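Local coordinates for protein latency-associated nuclear antigen (Murid herpesvirus 4, PDB 4BLG) that probably binds DNA and pairs with a second copy of itself through this C-terminal DNA-binding domain of the longer viral protein, at residues Q20-R25 with K100-A105; S88-E91 with Q95-K98; Q13-H18 with L51-K56. All coordinates share one frame; numbering follows the deposited sequence.

Contact 1: Q20-R25 with K100-A105; sequences QVTAPR and KRVVLA. With PO4 (phosphate ion), chain D.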
ATOM      1  N   GLN A  20       9.686   1.756  21.189  1.00 37.17           N
ATOM      2  CA  GLN A  20      11.114   1.456  21.286  1.00 40.24           C
ATOM      3  C   GLN A  20      11.470   0.589  22.477  1.00 46.27           C
ATOM      4  O   GLN A  20      12.436  -0.156  22.414  1.00 42.55           O
ATOM      5  CB  GLN A  20      11.932   2.733  21.419  1.00 46.64           C
ATOM      6  CG  GLN A  20      11.576   3.839  20.465  1.00 63.74           C
ATOM      7  CD  GLN A  20      12.676   4.861  20.397  1.00 79.64           C
ATOM      8  OE1 GLN A  20      13.695   4.723  21.078  1.00 82.85           O
ATOM      9  NE2 GLN A  20      12.489   5.898  19.591  1.00 75.64           N
ATOM     10  N   VAL A  21      10.730   0.716  23.573  1.00 41.03           N
ATOM     11  CA  VAL A  21      11.013  -0.112  24.739  1.00 43.18           C
ATOM     12  C   VAL A  21      10.474  -1.514  24.472  1.00 43.05           C
ATOM     13  O   VAL A  21      11.102  -2.513  24.802  1.00 44.83           O
ATOM     14  CB  VAL A  21      10.394   0.459  26.031  1.00 43.94           C
ATOM     15  CG1 VAL A  21      10.573  -0.529  27.171  1.00 46.22           C
ATOM     16  CG2 VAL A  21      11.034   1.803  26.382  1.00 44.63           C
ATOM     17  N   THR A  22       9.324  -1.574  23.815  1.00 41.12           N
ATOM     18  CA  THR A  22       8.613  -2.831  23.623  1.00 47.17           C
ATOM     19  C   THR A  22       9.319  -3.691  22.576  1.00 44.36           C
ATOM     20  O   THR A  22       9.375  -4.909  22.702  1.00 46.19           O
ATOM     21  CB  THR A  22       7.155  -2.577  23.202  1.00 43.30           C
ATOM     22  OG1 THR A  22       6.522  -1.736  24.171  1.00 40.26           O
ATOM     23  CG2 THR A  22       6.387  -3.881  23.113  1.00 39.74           C
ATOM     24  N   ALA A  23       9.871  -3.051  21.551  1.00 47.02           N
ATOM     25  CA  ALA A  23      10.571  -3.768  20.492  1.00 44.93           C
ATOM     26  C   ALA A  23      11.814  -2.994  20.052  1.00 48.76           C
ATOM     27  O   ALA A  23      11.813  -2.341  19.013  1.00 43.74           O
ATOM     28  CB  ALA A  23       9.633  -4.005  19.317  1.00 39.53           C
ATOM     29  N   PRO A  24      12.892  -3.085  20.845  1.00 43.11           N
ATOM     30  CA  PRO A  24      14.117  -2.291  20.680  1.00 43.97           C
ATOM     31  C   PRO A  24      14.804  -2.440  19.327  1.00 43.89           C
ATOM     32  O   PRO A  24      15.146  -1.429  18.726  1.00 43.26           O
ATOM     33  CB  PRO A  24      15.033  -2.813  21.794  1.00 46.71           C
ATOM     34  CG  PRO A  24      14.128  -3.455  22.770  1.00 48.38           C
ATOM     35  CD  PRO A  24      12.973  -3.992  22.000  1.00 45.05           C
ATOM     36  N   ARG A  25      15.031  -3.664  18.866  1.00 47.76           N
ATOM     37  CA  ARG A  25      15.697  -3.865  17.580  1.00 46.63           C
ATOM     38  C   ARG A  25      14.854  -3.301  16.437  1.00 45.75           C
ATOM     39  O   ARG A  25      15.350  -2.547  15.601  1.00 44.10           O
ATOM     40  CB  ARG A  25      15.998  -5.347  17.340  1.00 47.11           C
ATOM     41  CG  ARG A  25      17.112  -5.900  18.238  1.00 53.49           C
ATOM     42  CD  ARG A  25      17.230  -7.425  18.170  1.00 57.29           C
ATOM     43  NE  ARG A  25      15.948  -8.093  18.392  1.00 67.19           N
ATOM     44  CZ  ARG A  25      15.740  -9.400  18.257  1.00 69.83           C
ATOM     45  NH1 ARG A  25      16.728 -10.211  17.899  1.00 66.67           N
ATOM     46  NH2 ARG A  25      14.533  -9.902  18.479  1.00 78.18           N
ATOM     47  N   LYS A 100       2.966  -5.751  13.899  1.00 38.33           N
ATOM     48  CA  LYS A 100       1.521  -5.718  14.013  1.00 36.30           C
ATOM     49  C   LYS A 100       1.116  -5.952  15.461  1.00 40.36           C
ATOM     50  O   LYS A 100       0.235  -5.270  15.985  1.00 40.37           O
ATOM     51  CB  LYS A 100       0.889  -6.776  13.111  1.00 37.00           C
ATOM     52  CG  LYS A 100      -0.614  -6.679  13.028  1.00 30.14           C
ATOM     53  CD  LYS A 100      -1.204  -7.858  12.299  1.00 36.33           C
ATOM     54  CE  LYS A 100      -2.715  -7.807  12.315  1.00 45.86           C
ATOM     55  NZ  LYS A 100      -3.298  -9.127  12.660  1.00 47.98           N
ATOM     56  N   ARG A 101       1.752  -6.926  16.099  1.00 33.57           N
ATOM     57  CA  ARG A 101       1.442  -7.280  17.480  1.00 35.49           C
ATOM     58  C   ARG A 101       1.635  -6.103  18.424  1.00 35.40           C
ATOM     59  O   ARG A 101       0.787  -5.827  19.280  1.00 36.52           O
ATOM     60  CB  ARG A 101       2.331  -8.430  17.946  1.00 39.70           C
ATOM     61  CG  ARG A 101       2.023  -8.931  19.356  1.00 53.85           C
ATOM     62  CD  ARG A 101       2.809 -10.206  19.635  1.00 60.44           C
ATOM     63  NE  ARG A 101       2.305 -11.214  18.717  1.00 79.29           N
ATOM     64  CZ  ARG A 101       3.026 -11.870  17.812  1.00 82.25           C
ATOM     65  NH1 ARG A 101       4.340 -11.719  17.705  1.00 78.95           N
ATOM     66  NH2 ARG A 101       2.424 -12.725  17.008  1.00 73.16           N
ATOM     67  N   VAL A 102       2.769  -5.429  18.282  1.00 35.18           N
ATOM     68  CA  VAL A 102       3.134  -4.342  19.183  1.00 35.51           C
ATOM     69  C   VAL A 102       2.205  -3.152  18.995  1.00 33.41           C
ATOM     70  O   VAL A 102       1.615  -2.639  19.954  1.00 33.83           O
ATOM     71  CB  VAL A 102       4.587  -3.906  18.944  1.00 36.00           C
ATOM     72  CG1 VAL A 102       4.871  -2.582  19.633  1.00 37.02           C
ATOM     73  CG2 VAL A 102       5.543  -4.985  19.428  1.00 39.64           C
ATOM     74  N   VAL A 103       2.060  -2.728  17.742  1.00 31.33           N
ATOM     75  CA  VAL A 103       1.267  -1.551  17.438  1.00 29.46           C
ATOM     76  C   VAL A 103      -0.167  -1.761  17.907  1.00 34.80           C
ATOM     77  O   VAL A 103      -0.750  -0.875  18.508  1.00 31.81           O
ATOM     78  CB  VAL A 103       1.301  -1.203  15.936  1.00 32.60           C
ATOM     79  CG1 VAL A 103       0.354  -0.050  15.639  1.00 25.89           C
ATOM     80  CG2 VAL A 103       2.717  -0.845  15.511  1.00 35.49           C
ATOM     81  N   LEU A 104      -0.727  -2.939  17.653  1.00 30.68           N
ATOM     82  CA  LEU A 104      -2.128  -3.193  17.976  1.00 30.21           C
ATOM     83  C   LEU A 104      -2.375  -3.460  19.459  1.00 37.15           C
ATOM     84  O   LEU A 104      -3.489  -3.263  19.943  1.00 32.65           O
ATOM     85  CB  LEU A 104      -2.687  -4.350  17.144  1.00 38.74           C
ATOM     86  CG  LEU A 104      -2.875  -4.109  15.639  1.00 32.26           C
ATOM     87  CD1 LEU A 104      -3.566  -5.315  15.020  1.00 31.22           C
ATOM     88  CD2 LEU A 104      -3.665  -2.842  15.354  1.00 35.85           C
ATOM     89  N   ALA A 105      -1.366  -3.924  20.189  1.00 34.07           N
ATOM     90  CA  ALA A 105      -1.515  -3.992  21.643  1.00 36.25           C
ATOM     91  C   ALA A 105      -1.719  -2.580  22.183  1.00 35.51           C
ATOM     92  O   ALA A 105      -2.624  -2.336  22.983  1.00 36.31           O
ATOM     93  CB  ALA A 105      -0.309  -4.647  22.290  1.00 38.42           C
TER
HETATM   94  P   PO4 D1263      12.806  -6.586  19.135  1.00 45.70           P
HETATM   95  O1  PO4 D1263      11.903  -6.906  20.297  1.00 52.90           O
HETATM   96  O2  PO4 D1263      12.185  -5.515  18.270  1.00 58.30           O
HETATM   97  O3  PO4 D1263      14.143  -6.075  19.594  1.00 51.18           O
HETATM   98  O4  PO4 D1263      12.990  -7.837  18.318  1.00 55.94           O
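Thr-22 and Val-102 meet through methyl groups, CG2 of Thr-22 standing 3.9 Å from CG2 of Val-102. The two side chains run past each other in opposite directions, and the threonine methyl also touches the other branch of the valine, CG1. Ala-23 adds a looser apolar touch, its CB 4.2 Å from Val-102 CG2; a small residue suits this buried point, where the chain leaves its helix and the methyl also lies close beside a bound phosphate. With CG2 of Thr-22 anti to the backbone N and facing the valine, OG1 lies beside that N and hydrogen-bonds the carbonyl of His-18 one turn earlier.

These apolar touches set the end of helix 13-22 against helix 93-110, the second helix of the domain's ferredoxin-like core, packed on its antiparallel sheet.

Polar bonds go to the phosphate ion, probably from the crystallisation liquor. Arg-25 N binds its O3 at 2.7 Å, and NE of Arg-25 reaches the same O3 at 3.0 Å. The arginine chain, bent at chi3 (-51°), brings the edge of its guanidinium to the ion, where NH2 of Arg-25 bonds phosphate O4 at 2.6 Å. Leu-26 N and Lys-98 NZ complete the grip.

Contact 2: S88-E91 with Q95-K98; sequences SFVE and QAKK. With PO4 (phosphate ion), chain D.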
ATOM      1  N   SER A  88       3.545   0.243   6.531  1.00 26.28           N
ATOM      2  CA  SER A  88       4.777   0.269   7.300  1.00 25.81           C
ATOM      3  C   SER A  88       5.590  -0.892   6.806  1.00 27.35           C
ATOM      4  O   SER A  88       5.236  -2.042   7.051  1.00 25.52           O
ATOM      5  CB  SER A  88       4.506   0.116   8.802  1.00 30.63           C
ATOM      6  OG  SER A  88       3.625   1.116   9.279  1.00 24.45           O
ATOM      7  N   PHE A  89       6.672  -0.591   6.097  1.00 27.81           N
ATOM      8  CA  PHE A  89       7.484  -1.622   5.467  1.00 27.35           C
ATOM      9  C   PHE A  89       8.530  -2.177   6.427  1.00 33.98           C
ATOM     10  O   PHE A  89       9.138  -1.427   7.191  1.00 31.36           O
ATOM     11  CB  PHE A  89       8.168  -1.057   4.223  1.00 27.76           C
ATOM     12  CG  PHE A  89       7.209  -0.534   3.198  1.00 26.84           C
ATOM     13  CD1 PHE A  89       6.619  -1.391   2.282  1.00 26.48           C
ATOM     14  CD2 PHE A  89       6.893   0.811   3.148  1.00 27.98           C
ATOM     15  CE1 PHE A  89       5.721  -0.912   1.336  1.00 28.51           C
ATOM     16  CE2 PHE A  89       5.999   1.295   2.208  1.00 34.47           C
ATOM     17  CZ  PHE A  89       5.417   0.432   1.297  1.00 30.22           C
ATOM     18  N   VAL A  90       8.730  -3.493   6.362  1.00 34.41           N
ATOM     19  CA  VAL A  90       9.707  -4.197   7.186  1.00 34.80           C
ATOM     20  C   VAL A  90      10.369  -5.294   6.369  1.00 45.27           C
ATOM     21  O   VAL A  90       9.916  -5.636   5.263  1.00 35.23           O
ATOM     22  CB  VAL A  90       9.055  -4.869   8.408  1.00 36.70           C
ATOM     23  CG1 VAL A  90       8.503  -3.834   9.367  1.00 35.55           C
ATOM     24  CG2 VAL A  90       7.966  -5.833   7.962  1.00 41.65           C
ATOM     25  N   GLU A  91      11.434  -5.857   6.926  1.00 35.80           N
ATOM     26  CA  GLU A  91      12.242  -6.836   6.206  1.00 37.61           C
ATOM     27  C   GLU A  91      11.423  -8.033   5.691  1.00 37.12           C
ATOM     28  O   GLU A  91      11.569  -8.437   4.527  1.00 37.65           O
ATOM     29  CB  GLU A  91      13.393  -7.350   7.078  1.00 40.42           C
ATOM     30  CG  GLU A  91      14.578  -7.859   6.264  1.00 42.70           C
ATOM     31  CD  GLU A  91      15.768  -8.295   7.115  1.00 51.62           C
ATOM     32  OE1 GLU A  91      15.687  -8.235   8.364  1.00 52.64           O
ATOM     33  OE2 GLU A  91      16.790  -8.697   6.510  1.00 50.04           O
ATOM     34  N   GLN A  95       9.179  -9.954  11.016  1.00 42.03           N
ATOM     35  CA  GLN A  95       9.141  -8.577  11.487  1.00 37.85           C
ATOM     36  C   GLN A  95       7.758  -7.962  11.333  1.00 37.01           C
ATOM     37  O   GLN A  95       7.376  -7.114  12.132  1.00 36.67           O
ATOM     38  CB  GLN A  95      10.182  -7.716  10.772  1.00 37.83           C
ATOM     39  CG  GLN A  95      11.605  -8.211  10.939  1.00 40.64           C
ATOM     40  CD  GLN A  95      11.965  -8.472  12.392  1.00 44.21           C
ATOM     41  OE1 GLN A  95      11.565  -7.729  13.283  1.00 49.41           O
ATOM     42  NE2 GLN A  95      12.717  -9.543  12.634  1.00 48.96           N
ATOM     43  N   ALA A  96       7.006  -8.372  10.313  1.00 34.12           N
ATOM     44  CA  ALA A  96       5.661  -7.834  10.130  1.00 32.03           C
ATOM     45  C   ALA A  96       4.717  -8.353  11.217  1.00 37.71           C
ATOM     46  O   ALA A  96       3.856  -7.617  11.700  1.00 31.44           O
ATOM     47  CB  ALA A  96       5.117  -8.170   8.747  1.00 31.01           C
ATOM     48  N   LYS A  97       4.884  -9.616  11.600  1.00 38.57           N
ATOM     49  CA  LYS A  97       4.051 -10.231  12.629  1.00 50.90           C
ATOM     50  C   LYS A  97       4.296  -9.457  13.931  1.00 36.06           C
ATOM     51  O   LYS A  97       3.354  -9.063  14.633  1.00 40.61           O
ATOM     52  CB  LYS A  97       4.406 -11.727  12.788  1.00 45.67           C
ATOM     53  NZ  LYS A  97       3.343 -16.228  15.083  1.00 57.19           N
ATOM     54  N   LYS A  98       5.577  -9.229  14.227  1.00 37.18           N
ATOM     55  CA  LYS A  98       6.005  -8.516  15.448  1.00 44.28           C
ATOM     56  C   LYS A  98       5.454  -7.082  15.481  1.00 40.61           C
ATOM     57  O   LYS A  98       4.914  -6.634  16.487  1.00 38.15           O
ATOM     58  CB  LYS A  98       7.541  -8.444  15.569  1.00 42.79           C
ATOM     59  CG  LYS A  98       8.062  -8.163  17.000  1.00 52.33           C
ATOM     60  CD  LYS A  98       9.535  -7.733  16.985  1.00 75.58           C
ATOM     61  CE  LYS A  98      10.463  -8.944  16.832  1.00101.54           C
ATOM     62  NZ  LYS A  98      11.731  -8.638  16.106  1.00114.62           N
TER
HETATM   63  P   PO4 D1263      12.806  -6.586  19.135  1.00 45.70           P
HETATM   64  O1  PO4 D1263      11.903  -6.906  20.297  1.00 52.90           O
HETATM   65  O2  PO4 D1263      12.185  -5.515  18.270  1.00 58.30           O
HETATM   66  O3  PO4 D1263      14.143  -6.075  19.594  1.00 51.18           O
HETATM   67  O4  PO4 D1263      12.990  -7.837  18.318  1.00 55.94           O
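Lys-98 NZ is gripped by two acceptors, a phosphate ion and the amide of Gln-95, the residue that packs on Val-90. The phosphate bond is the shorter, NZ of Lys-98 lying 2.7 Å from phosphate O4. The other runs from Lys-98 NZ to Gln-95 OE1 at 3.0 Å, within the helix; it meets a lone pair in the carbonyl plane, at a C=O...N angle of 119°. A long flexible lysine suits this task: its chain leaves with CG anti to the backbone N (chi1 -160°) and then bends at chi3 and chi4 to carry the ammonium between the two oxygens. Gln-95 is a second-shell residue that would help to position the lysine ammonium at the anion, a site to which Arg-25 and Leu-26 N also contribute.

No hydrogen bond crosses the contact; it is van der Waals packing. Val-90 and Gln-95 meet at their first side-chain carbons, CB of Val-90 being 3.9 Å from CB of Gln-95, after which the glutamine bends at chi2 toward Lys-98. CG2 of Val-90, set between its own backbone N and carbonyl carbon, lies over the helix backbone, 3.6 Å from Ala-96 N, and also meets Ala-96 CB. The small alanine lets strand and helix stay close, while branched valine fits a buried strand position whose surroundings include Leu-99. Glu-91 gives only a marginal touch, through CB to Gln-95 CG, and belongs to the turn. There Asp-92 OD1 accepts a bond from Gln-95 N.

Phe-89, the residue before Val-90, instead packs on Pro-72 of the second subunit. The arrangement is the strand-to-helix turn that opens a split beta-alpha-beta unit: strand 84-90, helix 93-110 and strand 115-122, the two strands running parallel with 39-45 between them.

Contact 3: Q13-H18 with L51-K56; sequences QGMRRH and LNKLHK. With PO4 (phosphate ion), chain E.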
ATOM      1  N   GLN A  13       5.570  11.542  21.784  1.00 33.98           N
ATOM      2  CA  GLN A  13       6.706  11.007  22.511  1.00 38.26           C
ATOM      3  C   GLN A  13       6.292   9.753  23.253  1.00 38.91           C
ATOM      4  O   GLN A  13       7.065   8.813  23.337  1.00 39.75           O
ATOM      5  CB  GLN A  13       7.261  12.025  23.500  1.00 37.99           C
ATOM      6  CG  GLN A  13       8.405  11.485  24.329  1.00 40.01           C
ATOM      7  CD  GLN A  13       8.864  12.462  25.378  1.00 45.33           C
ATOM      8  OE1 GLN A  13       9.652  13.360  25.099  1.00 63.66           O
ATOM      9  NE2 GLN A  13       8.368  12.297  26.597  1.00 43.76           N
ATOM     10  N   GLY A  14       5.073   9.745  23.788  1.00 35.41           N
ATOM     11  CA  GLY A  14       4.567   8.595  24.516  1.00 35.73           C
ATOM     12  C   GLY A  14       4.526   7.335  23.664  1.00 34.35           C
ATOM     13  O   GLY A  14       5.150   6.326  23.973  1.00 35.15           O
ATOM     14  N   MET A  15       3.790   7.376  22.567  1.00 32.45           N
ATOM     15  CA  MET A  15       3.725   6.194  21.725  1.00 31.38           C
ATOM     16  C   MET A  15       5.112   5.801  21.206  1.00 32.30           C
ATOM     17  O   MET A  15       5.425   4.618  21.114  1.00 32.03           O
ATOM     18  CB  MET A  15       2.768   6.390  20.565  1.00 29.48           C
ATOM     19  CG  MET A  15       2.769   5.190  19.642  1.00 28.69           C
ATOM     20  SD  MET A  15       1.397   5.154  18.495  1.00 37.00           S
ATOM     21  CE  MET A  15       1.344   3.394  18.146  1.00 27.57           C
ATOM     22  N   ARG A  16       5.945   6.785  20.887  1.00 32.03           N
ATOM     23  CA  ARG A  16       7.279   6.498  20.360  1.00 32.65           C
ATOM     24  C   ARG A  16       8.117   5.703  21.366  1.00 34.55           C
ATOM     25  O   ARG A  16       8.709   4.662  21.047  1.00 34.89           O
ATOM     26  CB  ARG A  16       7.988   7.801  19.960  1.00 33.06           C
ATOM     27  CG  ARG A  16       7.538   8.329  18.594  1.00 49.66           C
ATOM     28  CD  ARG A  16       8.342   9.536  18.129  1.00 54.00           C
ATOM     29  NE  ARG A  16       8.009  10.758  18.860  1.00 54.01           N
ATOM     30  CZ  ARG A  16       8.761  11.317  19.808  1.00 57.57           C
ATOM     31  NH1 ARG A  16       9.917  10.780  20.180  1.00 59.68           N
ATOM     32  NH2 ARG A  16       8.350  12.431  20.396  1.00 67.23           N
ATOM     33  N   ARG A  17       8.133   6.183  22.601  1.00 35.99           N
ATOM     34  CA  ARG A  17       8.948   5.574  23.621  1.00 38.07           C
ATOM     35  C   ARG A  17       8.415   4.172  23.870  1.00 37.95           C
ATOM     36  O   ARG A  17       9.183   3.221  24.025  1.00 39.09           O
ATOM     37  CB  ARG A  17       8.956   6.431  24.895  1.00 39.78           C
ATOM     38  CG  ARG A  17       9.735   7.740  24.743  1.00 40.62           C
ATOM     39  CD  ARG A  17       9.730   8.593  26.010  1.00 42.62           C
ATOM     40  NE  ARG A  17      10.785   9.602  25.965  1.00 44.19           N
ATOM     41  CZ  ARG A  17      11.164  10.360  26.991  1.00 46.55           C
ATOM     42  NH1 ARG A  17      10.580  10.250  28.180  1.00 47.64           N
ATOM     43  NH2 ARG A  17      12.145  11.237  26.829  1.00 48.10           N
ATOM     44  N   HIS A  18       7.094   4.041  23.851  1.00 36.73           N
ATOM     45  CA  HIS A  18       6.482   2.754  24.086  1.00 36.85           C
ATOM     46  C   HIS A  18       7.032   1.755  23.085  1.00 36.40           C
ATOM     47  O   HIS A  18       7.539   0.708  23.472  1.00 37.76           O
ATOM     48  CB  HIS A  18       4.961   2.814  23.973  1.00 35.59           C
ATOM     49  CG  HIS A  18       4.320   1.461  23.959  1.00 35.72           C
ATOM     50  ND1 HIS A  18       4.127   0.712  25.101  1.00 40.84           N
ATOM     51  CD2 HIS A  18       3.867   0.701  22.935  1.00 35.22           C
ATOM     52  CE1 HIS A  18       3.567  -0.440  24.782  1.00 38.00           C
ATOM     53  NE2 HIS A  18       3.396  -0.470  23.475  1.00 35.71           N
ATOM     54  N   LEU A  51      -4.212   8.019  12.219  1.00 33.03           N
ATOM     55  CA  LEU A  51      -3.202   7.503  11.305  1.00 24.47           C
ATOM     56  C   LEU A  51      -2.053   8.505  11.096  1.00 20.03           C
ATOM     57  O   LEU A  51      -0.923   8.099  10.892  1.00 29.90           O
ATOM     58  CB  LEU A  51      -3.818   7.048   9.975  1.00 31.00           C
ATOM     59  CG  LEU A  51      -4.752   5.831  10.052  1.00 25.54           C
ATOM     60  CD1 LEU A  51      -5.185   5.390   8.652  1.00 29.60           C
ATOM     61  CD2 LEU A  51      -4.118   4.659  10.782  1.00 24.60           C
ATOM     62  N   ASN A  52      -2.316   9.804  11.174  1.00 22.02           N
ATOM     63  CA  ASN A  52      -1.208  10.761  11.157  1.00 22.10           C
ATOM     64  C   ASN A  52      -0.291  10.500  12.352  1.00 25.18           C
ATOM     65  O   ASN A  52       0.937  10.528  12.231  1.00 26.38           O
ATOM     66  CB  ASN A  52      -1.695  12.214  11.184  1.00 29.83           C
ATOM     67  CG  ASN A  52      -2.290  12.662   9.859  1.00 58.82           C
ATOM     68  OD1 ASN A  52      -3.409  13.171   9.815  1.00 73.72           O
ATOM     69  ND2 ASN A  52      -1.540  12.486   8.772  1.00 54.09           N
ATOM     70  N   LYS A  53      -0.884  10.244  13.515  1.00 27.49           N
ATOM     71  CA  LYS A  53      -0.070   9.865  14.673  1.00 25.89           C
ATOM     72  C   LYS A  53       0.818   8.668  14.345  1.00 32.52           C
ATOM     73  O   LYS A  53       2.035   8.722  14.551  1.00 32.65           O
ATOM     74  CB  LYS A  53      -0.937   9.538  15.889  1.00 25.58           C
ATOM     75  CG  LYS A  53      -0.144   9.261  17.174  1.00 24.85           C
ATOM     76  CD  LYS A  53      -1.090   8.980  18.347  1.00 25.62           C
ATOM     77  CE  LYS A  53      -0.366   8.446  19.582  1.00 27.07           C
ATOM     78  NZ  LYS A  53      -1.164   8.622  20.847  1.00 31.58           N
ATOM     79  N   LEU A  54       0.213   7.591  13.836  1.00 30.69           N
ATOM     80  CA  LEU A  54       0.959   6.359  13.568  1.00 26.62           C
ATOM     81  C   LEU A  54       2.050   6.621  12.547  1.00 32.10           C
ATOM     82  O   LEU A  54       3.113   6.016  12.581  1.00 33.52           O
ATOM     83  CB  LEU A  54       0.036   5.245  13.065  1.00 23.06           C
ATOM     84  CG  LEU A  54      -0.515   4.273  14.109  1.00 35.27           C
ATOM     85  CD1 LEU A  54      -1.077   5.012  15.293  1.00 38.42           C
ATOM     86  CD2 LEU A  54      -1.572   3.368  13.493  1.00 35.80           C
ATOM     87  N   HIS A  55       1.779   7.541  11.638  1.00 28.48           N
ATOM     88  CA  HIS A  55       2.726   7.856  10.587  1.00 29.01           C
ATOM     89  C   HIS A  55       3.989   8.470  11.172  1.00 31.81           C
ATOM     90  O   HIS A  55       5.096   8.095  10.783  1.00 27.42           O
ATOM     91  CB  HIS A  55       2.117   8.814   9.576  1.00 25.40           C
ATOM     92  CG  HIS A  55       3.136   9.504   8.730  1.00 36.02           C
ATOM     93  ND1 HIS A  55       3.832   8.860   7.730  1.00 38.45           N
ATOM     94  CD2 HIS A  55       3.597  10.775   8.755  1.00 32.20           C
ATOM     95  CE1 HIS A  55       4.671   9.711   7.166  1.00 33.37           C
ATOM     96  NE2 HIS A  55       4.545  10.881   7.768  1.00 31.29           N
ATOM     97  N   LYS A  56       3.842   9.429  12.082  1.00 29.87           N
ATOM     98  CA  LYS A  56       5.035  10.029  12.690  1.00 42.28           C
ATOM     99  C   LYS A  56       5.717   9.009  13.630  1.00 40.35           C
ATOM    100  O   LYS A  56       6.929   9.031  13.798  1.00 32.39           O
ATOM    101  CB  LYS A  56       4.728  11.371  13.412  1.00 41.70           C
ATOM    102  CG  LYS A  56       4.193  12.559  12.530  1.00 84.20           C
ATOM    103  CD  LYS A  56       5.254  13.398  11.754  1.00 84.49           C
ATOM    104  CE  LYS A  56       4.555  14.496  10.921  1.00 94.76           C
ATOM    105  NZ  LYS A  56       5.044  14.704   9.525  1.00 92.18           N
TER
HETATM  106  P   PO4 E1264       1.102   9.715  22.976  1.00 53.55           P
HETATM  107  O1  PO4 E1264       0.166   8.542  22.815  1.00 72.21           O
HETATM  108  O2  PO4 E1264       2.292   9.539  22.063  1.00 47.95           O
HETATM  109  O3  PO4 E1264       0.377  10.990  22.618  1.00 79.97           O
HETATM  110  O4  PO4 E1264       1.574   9.789  24.409  1.00 55.08           O
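Helix 13-22 approaches helix 48-57 at Met-15 and Leu-54, whose CA atoms are 8.6 Å apart, a spacing bridged by side chains alone. Helix 48-57 is the first helix of a ferredoxin-like beta-alpha-beta-beta-alpha-beta core, joining strands 39-45 and 64-70, and helix 13-22, which precedes the first strand, packs against it.

Met-15 carries the contact. With CG anti to the backbone N (chi1 176°), the extended chain reaches the other helix at a slant, SD of Met-15 lying 4.0 Å from CD1 of Leu-54, with the terminal CE beside the same methyl and Lys-53 CE close to the sulfur. Leu-54 starts away from the helix it meets, but its CD1 branch swings back to the sulfur. A long, unbranched, buried methionine suits such a span. Lys-53 contributes its aliphatic part: CE of Lys-53 is 3.9 Å from CB of Met-15, while the ammonium goes on to a phosphate ion, probably from the crystallisation liquor. The separation of Lys-53 NZ and phosphate O1 is too short to be reliable, and the detail of that bond is doubtful.

The same ion sits at the start of helix 13-22, where the positive end of the helix dipole would favour an anion. Tyr-106 OH bonds it too, and Gly-14, lacking a side chain, lets phosphate O4 come within 3.2 Å of its CA. Met-15 N donates almost straight to phosphate O2, at 2.7 Å with an N-H...O angle of 172°.

Contacts 1 and 3 are both buried and both use helix 13-22: its first turns meet helix 48-57 in contact 3, and its C-terminal end meets helix 93-110 in contact 1. Contact 2 is only partly buried and joins helix 93-110 to the sheet itself. Apolar touches carry all three, through methyls in contact 1, valine on alanine in contact 2 and a thioether in contact 3. Contacts 1 and 2 share one phosphate, whose charge would offset the closeness of Arg-25 NH2 and Lys-98 NZ, 3.9 Å apart, whereas contact 3 has an ion of its own. The paired basic residues at the shared ion are consistent with, but do not show, DNA binding.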